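Folylpolyglutamate synthase/dihydrofolate synthase (Thermotoga maritima, PDB 1O5Z) probably catalyses the ATP-dependent addition of L-glutamate to dihydropteroate and to tetrahydrofolate polyglutamates, a magnesium-requiring ligase reaction of folate biosynthesis. Local coordinates at residues P206-E211 with L280-A285; S173-V178 with S198-E203; V75-R80 with P289-A294; G82-P87 with E94-N99. One frame throughout, in Å; residues are numbered along the deposited sequence.

Contact 1 (P206-E211 with L280-A285); sequences PLVTGE and LKTLEA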
loop_
_atom_site.group_PDB
_atom_site.type_symbol
_atom_site.label_atom_id
_atom_site.label_comp_id
_atom_site.label_asym_id
_atom_site.label_seq_id
_atom_site.Cartn_x
_atom_site.Cartn_y
_atom_site.Cartn_z
ATOM N N PRO A 206 -15.901 -16.429 0.895
ATOM C CA PRO A 206 -14.636 -17.070 1.268
ATOM C C PRO A 206 -13.647 -16.098 1.898
ATOM O O PRO A 206 -13.761 -14.867 1.742
ATOM C CB PRO A 206 -14.093 -17.596 -0.058
ATOM C CG PRO A 206 -14.812 -16.775 -1.112
ATOM C CD PRO A 206 -16.185 -16.555 -0.551
ATOM N N LEU A 207 -12.701 -16.674 2.636
ATOM C CA LEU A 207 -11.590 -15.933 3.227
ATOM C C LEU A 207 -10.285 -16.567 2.741
ATOM O O LEU A 207 -10.124 -17.816 2.791
ATOM C CB LEU A 207 -11.626 -16.036 4.757
ATOM C CG LEU A 207 -10.295 -15.746 5.484
ATOM C CD1 LEU A 207 -9.902 -14.247 5.299
ATOM C CD2 LEU A 207 -10.405 -16.124 6.952
ATOM N N VAL A 208 -9.358 -15.709 2.325
ATOM C CA VAL A 208 -7.993 -16.129 2.016
ATOM C C VAL A 208 -6.989 -15.458 2.939
ATOM O O VAL A 208 -7.044 -14.254 3.147
ATOM C CB VAL A 208 -7.657 -15.793 0.586
ATOM C CG1 VAL A 208 -6.229 -16.203 0.257
ATOM C CG2 VAL A 208 -8.635 -16.454 -0.308
ATOM N N THR A 209 -6.065 -16.242 3.493
ATOM C CA THR A 209 -4.998 -15.695 4.334
ATOM C C THR A 209 -3.579 -16.237 4.092
ATOM O O THR A 209 -3.352 -17.440 3.819
ATOM C CB THR A 209 -5.391 -15.740 5.852
ATOM O OG1 THR A 209 -4.393 -15.065 6.654
ATOM C CG2 THR A 209 -5.480 -17.164 6.367
ATOM N N GLY A 210 -2.630 -15.303 4.198
ATOM C CA GLY A 210 -1.200 -15.606 4.155
ATOM C C GLY A 210 -0.618 -15.758 5.537
ATOM O O GLY A 210 0.597 -15.780 5.700
ATOM N N GLU A 211 -1.487 -15.901 6.539
ATOM C CA GLU A 211 -1.064 -15.912 7.933
ATOM C C GLU A 211 -0.762 -17.343 8.338
ATOM O O GLU A 211 -1.410 -18.291 7.856
ATOM C CB GLU A 211 -2.121 -15.268 8.845
ATOM C CG GLU A 211 -1.719 -15.119 10.334
ATOM C CD GLU A 211 -0.348 -14.484 10.543
ATOM O OE1 GLU A 211 -0.047 -13.423 9.942
ATOM O OE2 GLU A 211 0.451 -15.064 11.312
ATOM N N LEU A 280 -3.398 -14.817 -6.028
ATOM C CA LEU A 280 -3.902 -15.823 -6.936
ATOM C C LEU A 280 -4.961 -16.649 -6.242
ATOM O O LEU A 280 -6.008 -16.926 -6.832
ATOM C CB LEU A 280 -2.771 -16.713 -7.475
ATOM C CG LEU A 280 -1.646 -16.012 -8.289
ATOM C CD1 LEU A 280 -0.685 -17.018 -8.975
ATOM C CD2 LEU A 280 -2.219 -15.111 -9.309
ATOM N N LYS A 281 -4.715 -17.045 -4.990
ATOM C CA LYS A 281 -5.797 -17.679 -4.209
ATOM C C LYS A 281 -7.001 -16.754 -4.078
ATOM O O LYS A 281 -8.115 -17.179 -4.255
ATOM C CB LYS A 281 -5.333 -18.149 -2.836
ATOM C CG LYS A 281 -6.303 -19.129 -2.048
ATOM C CD LYS A 281 -7.455 -19.843 -2.842
ATOM C CE LYS A 281 -7.075 -21.112 -3.452
ATOM N NZ LYS A 281 -8.092 -21.556 -4.484
ATOM N N THR A 282 -6.787 -15.481 -3.796
ATOM C CA THR A 282 -7.890 -14.594 -3.666
ATOM C C THR A 282 -8.740 -14.684 -4.923
ATOM O O THR A 282 -9.944 -14.854 -4.860
ATOM C CB THR A 282 -7.357 -13.211 -3.436
ATOM O OG1 THR A 282 -6.769 -13.138 -2.109
ATOM C CG2 THR A 282 -8.513 -12.158 -3.462
ATOM N N LEU A 283 -8.069 -14.670 -6.067
ATOM C CA LEU A 283 -8.700 -14.697 -7.389
ATOM C C LEU A 283 -9.362 -16.050 -7.698
ATOM O O LEU A 283 -10.486 -16.090 -8.241
ATOM C CB LEU A 283 -7.672 -14.315 -8.478
ATOM C CG LEU A 283 -7.352 -12.798 -8.561
ATOM C CD1 LEU A 283 -6.225 -12.451 -9.513
ATOM C CD2 LEU A 283 -8.557 -12.020 -8.936
ATOM N N GLU A 284 -8.700 -17.144 -7.349
ATOM C CA GLU A 284 -9.345 -18.463 -7.459
ATOM C C GLU A 284 -10.648 -18.554 -6.651
ATOM O O GLU A 284 -11.692 -18.973 -7.169
ATOM C CB GLU A 284 -8.391 -19.569 -7.016
ATOM C CG GLU A 284 -7.173 -19.744 -7.930
ATOM C CD GLU A 284 -6.258 -20.869 -7.500
ATOM O OE1 GLU A 284 -6.285 -21.299 -6.323
ATOM O OE2 GLU A 284 -5.512 -21.347 -8.357
ATOM N N ALA A 285 -10.587 -18.124 -5.387
ATOM C CA ALA A 285 -11.703 -18.201 -4.429
ATOM C C ALA A 285 -12.929 -17.409 -4.853
ATOM O O ALA A 285 -14.025 -17.581 -4.341
ATOM C CB ALA A 285 -11.238 -17.693 -3.065
#
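Val208 meets Lys281, Thr282 and Ala285 in an apolar contact without a hydrogen bond between the two segments. Its CG1, anti to the backbone N (chi1 179°), lies 3.7 Å from Lys281 CG, and the two side chains cross at about a right angle. CG2 is turned to the helix backbone and to the methyl of Ala285, with Val208 CG2 4.0 Å from Ala285 CB. Pro206 extends the patch, its CB 4.1 Å from Ala285 CB.

The polar groups look elsewhere. Thr282 OG1 sits 3.9 Å from Val208 CB but bonds to Thr174 OG1 and Val278 O. The Lys281 chain bends at chi2 and chi3, its end leading away from the strand; NZ forms a 2.6 Å salt bridge with Glu284 OE1 of the same helix, and the lysine makes a cation-pi contact with Tyr232. An alanine in place of Lys281 would probably leave a gap beside Val208 CG1 and Glu284 without its charged mate.

Strand 207-209 and residues 280-285 of helix 271-286 run nearly antiparallel, at 167°, these short axes approaching to 8.4 Å, as helix packs on sheet in the P-loop-type middle domain. Strand 207-209 pairs with 173-175 and 231-233, while Leu283 faces helix 63-77 and Thr209 touches helix 214-227.

Contact 2 (S173-V178 with S198-E203); sequences STIVTV and SGIIKE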
loop_
_atom_site.group_PDB
_atom_site.type_symbol
_atom_site.label_atom_id
_atom_site.label_comp_id
_atom_site.label_asym_id
_atom_site.label_seq_id
_atom_site.Cartn_x
_atom_site.Cartn_y
_atom_site.Cartn_z
ATOM N N SER A 173 -12.802 -12.138 0.744
ATOM C CA SER A 173 -12.158 -11.319 1.781
ATOM C C SER A 173 -10.804 -11.964 2.025
ATOM O O SER A 173 -10.695 -13.189 2.195
ATOM C CB SER A 173 -12.957 -11.349 3.081
ATOM O OG SER A 173 -14.301 -10.965 2.849
ATOM N N THR A 174 -9.778 -11.131 2.004
ATOM C CA THR A 174 -8.406 -11.572 2.183
ATOM C C THR A 174 -7.804 -10.894 3.388
ATOM O O THR A 174 -7.929 -9.665 3.548
ATOM C CB THR A 174 -7.631 -11.218 0.920
ATOM O OG1 THR A 174 -8.268 -11.875 -0.189
ATOM C CG2 THR A 174 -6.140 -11.750 0.955
ATOM N N ILE A 175 -7.208 -11.687 4.267
ATOM C CA ILE A 175 -6.392 -11.132 5.334
ATOM C C ILE A 175 -4.959 -11.606 5.132
ATOM O O ILE A 175 -4.601 -12.755 5.447
ATOM C CB ILE A 175 -6.945 -11.517 6.703
ATOM C CG1 ILE A 175 -8.375 -10.947 6.851
ATOM C CG2 ILE A 175 -6.034 -10.940 7.809
ATOM C CD1 ILE A 175 -9.164 -11.464 8.037
ATOM N N VAL A 176 -4.141 -10.739 4.550
ATOM C CA VAL A 176 -2.857 -11.198 4.052
ATOM C C VAL A 176 -2.021 -11.726 5.224
ATOM O O VAL A 176 -1.565 -12.877 5.206
ATOM C CB VAL A 176 -2.080 -10.102 3.283
ATOM C CG1 VAL A 176 -0.771 -10.714 2.694
ATOM C CG2 VAL A 176 -2.920 -9.464 2.183
ATOM N N THR A 177 -1.839 -10.860 6.237
ATOM C CA THR A 177 -1.207 -11.205 7.502
ATOM C C THR A 177 -1.866 -10.546 8.704
ATOM O O THR A 177 -2.609 -9.586 8.583
ATOM C CB THR A 177 0.335 -10.831 7.548
ATOM O OG1 THR A 177 0.576 -9.384 7.522
ATOM C CG2 THR A 177 1.085 -11.461 6.341
ATOM N N VAL A 178 -1.516 -11.087 9.870
ATOM C CA VAL A 178 -1.796 -10.471 11.140
ATOM C C VAL A 178 -0.496 -10.412 11.947
ATOM O O VAL A 178 -0.029 -11.440 12.449
ATOM C CB VAL A 178 -2.864 -11.277 11.908
ATOM C CG1 VAL A 178 -3.130 -10.625 13.276
ATOM C CG2 VAL A 178 -4.149 -11.478 11.033
ATOM N N SER A 198 -10.566 -9.878 11.251
ATOM C CA SER A 198 -11.557 -10.803 10.769
ATOM C C SER A 198 -12.969 -10.232 10.738
ATOM O O SER A 198 -13.871 -10.963 10.345
ATOM C CB SER A 198 -11.502 -12.176 11.471
ATOM O OG SER A 198 -10.934 -12.093 12.728
ATOM N N GLY A 199 -13.157 -8.946 11.081
ATOM C CA GLY A 199 -14.428 -8.230 10.821
ATOM C C GLY A 199 -14.798 -8.009 9.360
ATOM O O GLY A 199 -15.941 -7.628 9.057
ATOM N N ILE A 200 -13.834 -8.203 8.446
ATOM C CA ILE A 200 -14.095 -8.226 6.989
ATOM C C ILE A 200 -14.521 -9.589 6.449
ATOM O O ILE A 200 -14.777 -9.715 5.253
ATOM C CB ILE A 200 -12.870 -7.695 6.196
ATOM C CG1 ILE A 200 -11.748 -8.739 6.065
ATOM C CG2 ILE A 200 -12.280 -6.439 6.898
ATOM C CD1 ILE A 200 -10.724 -8.341 4.959
ATOM N N ILE A 201 -14.563 -10.608 7.306
ATOM C CA ILE A 201 -15.153 -11.903 6.943
ATOM C C ILE A 201 -16.678 -11.778 6.918
ATOM O O ILE A 201 -17.278 -11.352 7.902
ATOM C CB ILE A 201 -14.747 -13.040 7.903
ATOM C CG1 ILE A 201 -13.230 -13.213 7.912
ATOM C CG2 ILE A 201 -15.430 -14.347 7.472
ATOM C CD1 ILE A 201 -12.681 -14.173 8.999
ATOM N N LYS A 202 -17.270 -12.184 5.784
ATOM C CA LYS A 202 -18.676 -11.967 5.493
ATOM C C LYS A 202 -19.352 -13.300 5.212
ATOM O O LYS A 202 -18.706 -14.260 4.773
ATOM C CB LYS A 202 -18.801 -11.033 4.301
ATOM C CG LYS A 202 -18.275 -9.605 4.549
ATOM C CD LYS A 202 -19.077 -8.861 5.640
ATOM C CE LYS A 202 -18.352 -7.627 6.128
ATOM N NZ LYS A 202 -17.817 -6.770 5.018
ATOM N N GLU A 203 -20.653 -13.351 5.476
ATOM C CA GLU A 203 -21.416 -14.589 5.422
ATOM C C GLU A 203 -21.275 -15.307 4.091
ATOM O O GLU A 203 -21.578 -14.764 3.056
ATOM C CB GLU A 203 -22.893 -14.297 5.687
ATOM C CG GLU A 203 -23.784 -15.536 5.773
ATOM C CD GLU A 203 -23.619 -16.327 7.053
ATOM O OE1 GLU A 203 -23.014 -15.791 8.014
ATOM O OE2 GLU A 203 -24.117 -17.482 7.086
HETATM O O HOH W 1 -15.458 -13.472 3.995
#
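In the central sheet of the Mur ligase middle domain, Ser173 and Ile175 of strand 173-175 receive the loop that leads from helix 190-197 toward strand 207-209. The polar end of the contact is Ser173, whose OG donates to Ile200 O at 2.8 Å. With OG anti to its own carbonyl carbon (chi1 -55°), the hydroxyl approaches that acceptor at a C=O...donor angle of 149°, tilted 25° from the carbonyl plane. A water adds a second link: it donates to Ser173 OG at 3.0 Å and accepts from Lys202 N at 2.9 Å. The buried hydroxyl thus gives one bond and takes one, linking Ile200 O directly, and Lys202 N through the water, to a single serine.

Such a connection is the return path of a beta-alpha-beta crossover: strand 173-175 leads through helix 190-197 to its parallel neighbour 207-209, and the loop packs against the first strand before the second begins. Within it, Ile201 N bonds to Ser198 O.

The apolar end is built by isoleucines. Ile200 carries CG1 between its backbone N and carbonyl carbon, and its CD1 comes to 3.4 Å from Thr174 O and to 4.0 Å from Ile175 CG1, the two side chains crossing obliquely. Ile175 sends its own CD1 onward to the backbone of Ser198, 3.7 Å from Ser198 CA, with Ile201 CG1 farther off at 4.4 Å. Met220 and Val223 of helix 214-227 pack on Ile175 and Ile201 respectively, while Ile200 touches His56 of strand 53-58.

Contact 3 (V75-R80 with P289-A294); sequences VSQGYR and PLSEKA
Ser76 and Ala294 bring their CA atoms to 4.8 Å where the last turn of helix 63-77 meets the first turn of helix 292-301. The seam is tight because small side chains form it: Ser76 CB lies 3.7 Å from Ala294 CA, while Ser76 OG turns back to Asn72 O. Beside them Gln77 has CG anti to the backbone N (chi1 -176°) and a chain bent at chi2; its OE1 lies at the start of the other helix. That oxygen accepts twice from Ser291. Ser291 OG donates to Gln77 OE1 at a short 2.5 Å, in the plane of the amide carbonyl, whereas Ser291 N, 2.8 Å from the same oxygen, stands above that plane.

The contact joins a C-terminal helix end to an N-terminal one. Gly78 closes helix 63-77 in a Schellman motif at positive phi, where a side chain would press against the preceding carbonyl oxygen. Ser291 is the N-cap of helix 292-301, its OG accepting from Ala294 N at 3.1 Å. The same hydroxyl therefore caps its own helix as acceptor and holds the neighbouring glutamine as donor, which probably restrains its rotation.

Tyr79 supplies a second polar tie just past the glycine. Its OH donates to Pro289 O at 2.7 Å, on a lone pair in the carbonyl plane, and that oxygen lies at the edge of the ring, in its plane. The tyrosine crosses both Pro289 and Leu290 at about a right angle; Tyr79 CE1 is 4.2 Å from Leu290 CD1, and the same methyl also reaches Gln77 CG. Leu290 continues onto Ile73 and Leu74 of helix 63-77.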
loop_
_atom_site.group_PDB
_atom_site.type_symbol
_atom_site.label_atom_id
_atom_site.label_comp_id
_atom_site.label_asym_id
_atom_site.label_seq_id
_atom_site.Cartn_x
_atom_site.Cartn_y
_atom_site.Cartn_z
ATOM N N VAL A 75 -7.368 -6.269 -14.484
ATOM C CA VAL A 75 -7.212 -5.272 -15.565
ATOM C C VAL A 75 -6.639 -5.926 -16.843
ATOM O O VAL A 75 -7.144 -5.678 -17.907
ATOM C CB VAL A 75 -6.372 -4.062 -15.135
ATOM C CG1 VAL A 75 -5.899 -3.225 -16.371
ATOM C CG2 VAL A 75 -7.194 -3.204 -14.188
ATOM N N SER A 76 -5.626 -6.789 -16.708
ATOM C CA SER A 76 -5.100 -7.530 -17.857
ATOM C C SER A 76 -6.153 -8.415 -18.449
ATOM O O SER A 76 -6.121 -8.601 -19.648
ATOM C CB SER A 76 -3.904 -8.428 -17.547
ATOM O OG SER A 76 -2.967 -7.721 -16.803
ATOM N N GLN A 77 -7.049 -8.993 -17.628
ATOM C CA GLN A 77 -8.065 -9.905 -18.144
ATOM C C GLN A 77 -9.131 -9.142 -18.889
ATOM O O GLN A 77 -9.943 -9.722 -19.626
ATOM C CB GLN A 77 -8.679 -10.739 -17.038
ATOM C CG GLN A 77 -9.673 -11.772 -17.521
ATOM C CD GLN A 77 -9.085 -12.721 -18.547
ATOM O OE1 GLN A 77 -7.970 -13.217 -18.371
ATOM N NE2 GLN A 77 -9.843 -13.009 -19.608
ATOM N N GLY A 78 -9.077 -7.828 -18.755
ATOM C CA GLY A 78 -9.970 -6.951 -19.487
ATOM C C GLY A 78 -11.189 -6.544 -18.695
ATOM O O GLY A 78 -12.100 -5.958 -19.267
ATOM N N TYR A 79 -11.244 -6.846 -17.410
ATOM C CA TYR A 79 -12.283 -6.244 -16.558
ATOM C C TYR A 79 -12.077 -4.731 -16.388
ATOM O O TYR A 79 -10.940 -4.230 -16.324
ATOM C CB TYR A 79 -12.327 -6.893 -15.143
ATOM C CG TYR A 79 -12.742 -8.349 -15.124
ATOM C CD1 TYR A 79 -11.791 -9.334 -15.086
ATOM C CD2 TYR A 79 -14.079 -8.736 -15.150
ATOM C CE1 TYR A 79 -12.119 -10.663 -15.055
ATOM C CE2 TYR A 79 -14.434 -10.098 -15.151
ATOM C CZ TYR A 79 -13.415 -11.048 -15.098
ATOM O OH TYR A 79 -13.640 -12.398 -15.068
ATOM N N ARG A 80 -13.188 -4.018 -16.242
ATOM C CA ARG A 80 -13.126 -2.637 -15.842
ATOM C C ARG A 80 -13.031 -2.642 -14.319
ATOM O O ARG A 80 -14.011 -3.007 -13.629
ATOM C CB ARG A 80 -14.347 -1.877 -16.326
ATOM C CG ARG A 80 -14.251 -0.382 -16.171
ATOM C CD ARG A 80 -15.329 0.392 -16.925
ATOM N NE ARG A 80 -14.621 1.357 -17.757
ATOM C CZ ARG A 80 -14.725 2.674 -17.708
ATOM N NH1 ARG A 80 -15.587 3.280 -16.936
ATOM N NH2 ARG A 80 -13.966 3.395 -18.490
ATOM N N PRO A 289 -13.688 -15.702 -14.033
ATOM C CA PRO A 289 -12.896 -16.237 -15.096
ATOM C C PRO A 289 -11.614 -15.409 -15.351
ATOM O O PRO A 289 -11.634 -14.162 -15.436
ATOM C CB PRO A 289 -13.855 -16.211 -16.280
ATOM C CG PRO A 289 -14.813 -15.168 -15.954
ATOM C CD PRO A 289 -14.994 -15.212 -14.505
ATOM N N LEU A 290 -10.505 -16.134 -15.473
ATOM C CA LEU A 290 -9.191 -15.530 -15.592
ATOM C C LEU A 290 -8.319 -16.367 -16.474
ATOM O O LEU A 290 -8.358 -17.579 -16.349
ATOM C CB LEU A 290 -8.505 -15.510 -14.230
ATOM C CG LEU A 290 -7.946 -14.181 -13.835
ATOM C CD1 LEU A 290 -9.138 -13.220 -13.625
ATOM C CD2 LEU A 290 -7.173 -14.394 -12.567
ATOM N N SER A 291 -7.511 -15.714 -17.309
ATOM C CA SER A 291 -6.590 -16.418 -18.165
ATOM C C SER A 291 -5.285 -16.441 -17.442
ATOM O O SER A 291 -5.009 -15.563 -16.640
ATOM C CB SER A 291 -6.429 -15.736 -19.539
ATOM O OG SER A 291 -5.989 -14.385 -19.451
ATOM N N GLU A 292 -4.486 -17.445 -17.762
ATOM C CA GLU A 292 -3.111 -17.514 -17.326
ATOM C C GLU A 292 -2.307 -16.346 -17.883
ATOM O O GLU A 292 -1.413 -15.838 -17.217
ATOM C CB GLU A 292 -2.478 -18.838 -17.775
ATOM C CG GLU A 292 -1.071 -19.000 -17.261
ATOM C CD GLU A 292 -0.456 -20.315 -17.649
ATOM O OE1 GLU A 292 -1.219 -21.275 -17.784
ATOM O OE2 GLU A 292 0.782 -20.385 -17.811
ATOM N N LYS A 293 -2.626 -15.917 -19.105
ATOM C CA LYS A 293 -1.976 -14.731 -19.671
ATOM C C LYS A 293 -2.110 -13.493 -18.774
ATOM O O LYS A 293 -1.124 -12.797 -18.555
ATOM C CB LYS A 293 -2.523 -14.418 -21.065
ATOM C CG LYS A 293 -1.818 -13.253 -21.784
ATOM C CD LYS A 293 -2.529 -12.866 -23.084
ATOM C CE LYS A 293 -1.570 -12.134 -24.071
ATOM N NZ LYS A 293 -1.635 -10.627 -23.925
ATOM N N ALA A 294 -3.333 -13.219 -18.318
ATOM C CA ALA A 294 -3.628 -12.105 -17.446
ATOM C C ALA A 294 -2.928 -12.209 -16.078
ATOM O O ALA A 294 -2.497 -11.221 -15.518
ATOM C CB ALA A 294 -5.137 -11.998 -17.221
#

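Contact 4 (G82-P87 with E94-N99); sequences GSYYSP and ERIRLN
Tyr85 holds CG anti to its carbonyl carbon (chi1 -52°) and Arg97 does the same (chi1 -44°), and from these starts the ring and the extended arginine chain meet across a beta hairpin. Strands 81-84 and 96-98 are antiparallel: Ser83 and Arg97 form the hydrogen-bonded pair, with Arg97 N 3.0 Å from Ser83 O, and beyond the regular ladder Tyr85 N bonds to Arg95 O at 2.8 Å. The guanidinium of Arg97 stacks on one face of Tyr85, planes 29° apart, in an off-centre cation-pi contact with Arg97 CZ 4.0 Å from the centroid of the Tyr85 ring. Its NE and NH2 both grip Glu94 O, while NH1 forms a salt bridge with Glu100, which also accepts from Tyr85 OH and Ser83 OG. A leucine in place of Arg97 would probably leave Glu94 O without these two donors, Glu100 without its charged mate and Tyr85 without its stacked cation.

On the other side of the sheet Tyr84 CD1 packs against Ile96 CG1 at 4.1 Å. Past the strand end, Pro87, after a cis peptide, sets its CA over one face of the Arg95 guanidinium. Arg95 NE bonds to His88 ND1, and a water 2.9 Å from Arg95 NH2 donates to Tyr85 O.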
loop_
_atom_site.group_PDB
_atom_site.type_symbol
_atom_site.label_atom_id
_atom_site.label_comp_id
_atom_site.label_asym_id
_atom_site.label_seq_id
_atom_site.Cartn_x
_atom_site.Cartn_y
_atom_site.Cartn_z
ATOM N N GLY A 82 -12.073 -0.804 -10.601
ATOM C CA GLY A 82 -11.739 0.271 -9.678
ATOM C C GLY A 82 -10.856 -0.323 -8.597
ATOM O O GLY A 82 -11.031 -1.455 -8.195
ATOM N N SER A 83 -9.864 0.413 -8.149
ATOM C CA SER A 83 -9.017 -0.051 -7.079
ATOM C C SER A 83 -8.772 1.113 -6.126
ATOM O O SER A 83 -8.667 2.277 -6.515
ATOM C CB SER A 83 -7.704 -0.668 -7.617
ATOM O OG SER A 83 -6.995 0.227 -8.457
ATOM N N TYR A 84 -8.755 0.747 -4.850
ATOM C CA TYR A 84 -8.783 1.687 -3.726
ATOM C C TYR A 84 -7.636 1.400 -2.763
ATOM O O TYR A 84 -7.576 0.312 -2.232
ATOM C CB TYR A 84 -10.127 1.632 -2.997
ATOM C CG TYR A 84 -10.201 2.669 -1.950
ATOM C CD1 TYR A 84 -9.980 3.998 -2.253
ATOM C CD2 TYR A 84 -10.434 2.336 -0.635
ATOM C CE1 TYR A 84 -10.029 4.978 -1.270
ATOM C CE2 TYR A 84 -10.469 3.298 0.355
ATOM C CZ TYR A 84 -10.273 4.612 0.037
ATOM O OH TYR A 84 -10.293 5.558 1.046
ATOM N N TYR A 85 -6.732 2.377 -2.608
ATOM C CA TYR A 85 -5.581 2.228 -1.740
ATOM C C TYR A 85 -5.508 3.327 -0.704
ATOM O O TYR A 85 -6.162 4.347 -0.820
ATOM C CB TYR A 85 -4.290 2.216 -2.542
ATOM C CG TYR A 85 -4.267 1.227 -3.692
ATOM C CD1 TYR A 85 -4.867 1.530 -4.907
ATOM C CD2 TYR A 85 -3.626 -0.004 -3.575
ATOM C CE1 TYR A 85 -4.803 0.634 -5.975
ATOM C CE2 TYR A 85 -3.587 -0.905 -4.640
ATOM C CZ TYR A 85 -4.175 -0.581 -5.825
ATOM O OH TYR A 85 -4.140 -1.467 -6.869
ATOM N N SER A 86 -4.684 3.069 0.297
ATOM C CA SER A 86 -4.319 4.042 1.347
ATOM C C SER A 86 -3.010 3.573 1.959
ATOM O O SER A 86 -2.788 2.375 2.049
ATOM C CB SER A 86 -5.349 4.142 2.473
ATOM O OG SER A 86 -5.666 2.845 2.992
ATOM N N PRO A 87 -2.145 4.491 2.354
ATOM C CA PRO A 87 -2.362 5.919 2.181
ATOM C C PRO A 87 -1.837 6.266 0.768
ATOM O O PRO A 87 -2.110 5.523 -0.153
ATOM C CB PRO A 87 -1.555 6.516 3.328
ATOM C CG PRO A 87 -0.383 5.499 3.479
ATOM C CD PRO A 87 -0.851 4.192 2.967
ATOM N N GLU A 94 -3.068 8.380 -6.207
ATOM C CA GLU A 94 -2.760 6.946 -6.053
ATOM C C GLU A 94 -3.869 6.125 -5.360
ATOM O O GLU A 94 -3.962 4.885 -5.509
ATOM C CB GLU A 94 -1.494 6.782 -5.182
ATOM C CG GLU A 94 -0.205 7.240 -5.808
ATOM C CD GLU A 94 0.908 7.424 -4.792
ATOM O OE1 GLU A 94 0.904 6.728 -3.748
ATOM O OE2 GLU A 94 1.781 8.287 -5.029
ATOM N N ARG A 95 -4.687 6.809 -4.565
ATOM C CA ARG A 95 -5.661 6.143 -3.707
ATOM C C ARG A 95 -6.818 5.588 -4.489
ATOM O O ARG A 95 -7.438 4.671 -4.044
ATOM C CB ARG A 95 -6.204 7.109 -2.621
ATOM C CG ARG A 95 -5.201 7.547 -1.599
ATOM C CD ARG A 95 -5.641 8.695 -0.790
ATOM N NE ARG A 95 -4.615 9.080 0.161
ATOM C CZ ARG A 95 -4.571 8.694 1.443
ATOM N NH1 ARG A 95 -3.561 9.114 2.204
ATOM N NH2 ARG A 95 -5.535 7.930 1.986
ATOM N N ILE A 96 -7.117 6.183 -5.647
ATOM C CA ILE A 96 -8.310 5.820 -6.448
ATOM C C ILE A 96 -7.936 5.678 -7.919
ATOM O O ILE A 96 -7.438 6.601 -8.530
ATOM C CB ILE A 96 -9.393 6.897 -6.296
ATOM C CG1 ILE A 96 -9.657 7.185 -4.810
ATOM C CG2 ILE A 96 -10.657 6.469 -6.957
ATOM C CD1 ILE A 96 -10.627 8.309 -4.603
ATOM N N ARG A 97 -8.205 4.503 -8.468
ATOM C CA ARG A 97 -7.752 4.151 -9.783
ATOM C C ARG A 97 -8.843 3.479 -10.568
ATOM O O ARG A 97 -9.733 2.862 -10.010
ATOM C CB ARG A 97 -6.548 3.235 -9.689
ATOM C CG ARG A 97 -5.594 3.682 -8.701
ATOM C CD ARG A 97 -4.273 2.969 -8.795
ATOM N NE ARG A 97 -3.461 3.307 -7.635
ATOM C CZ ARG A 97 -2.337 2.718 -7.308
ATOM N NH1 ARG A 97 -1.820 1.753 -8.070
ATOM N NH2 ARG A 97 -1.692 3.140 -6.229
ATOM N N LEU A 98 -8.776 3.698 -11.869
ATOM C CA LEU A 98 -9.595 3.037 -12.866
ATOM C C LEU A 98 -8.602 2.359 -13.808
ATOM O O LEU A 98 -7.764 3.016 -14.444
ATOM C CB LEU A 98 -10.426 4.044 -13.646
ATOM C CG LEU A 98 -11.334 3.537 -14.764
ATOM C CD1 LEU A 98 -12.370 2.563 -14.250
ATOM C CD2 LEU A 98 -11.981 4.770 -15.387
ATOM N N ASN A 99 -8.678 1.038 -13.814
ATOM C CA ASN A 99 -7.839 0.230 -14.633
ATOM C C ASN A 99 -6.409 0.597 -14.324
ATOM O O ASN A 99 -5.571 0.658 -15.186
ATOM C CB ASN A 99 -8.224 0.413 -16.094
ATOM C CG ASN A 99 -9.666 -0.062 -16.373
ATOM O OD1 ASN A 99 -10.149 -0.931 -15.675
ATOM N ND2 ASN A 99 -10.308 0.465 -17.423
HETATM O O HOH W 2 -7.479 6.262 0.660
#

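How the contacts relate
Contacts 1, 2 and 4 all involve the same eight-stranded sheet and are buried, whereas contact 3 lies at the surface, joining two helix ends. Contacts 1 and 2 use neighbouring strands of it, 207-209 and 173-175, and touch, Thr209 OG1 probably bonding to Ile175 O. Contact 4 uses other strands of that sheet, its centre about 20 Å from that of contact 1. Chemistry does not simply follow burial: contact 1 is apolar across helix and strand, contact 2 adds a serine and a water, and contact 4 is buried yet rich in polar bonds, like surface contact 3. Contact 3 touches both contact 1, through Leu283 and Leu290, and contact 4, around Asn99.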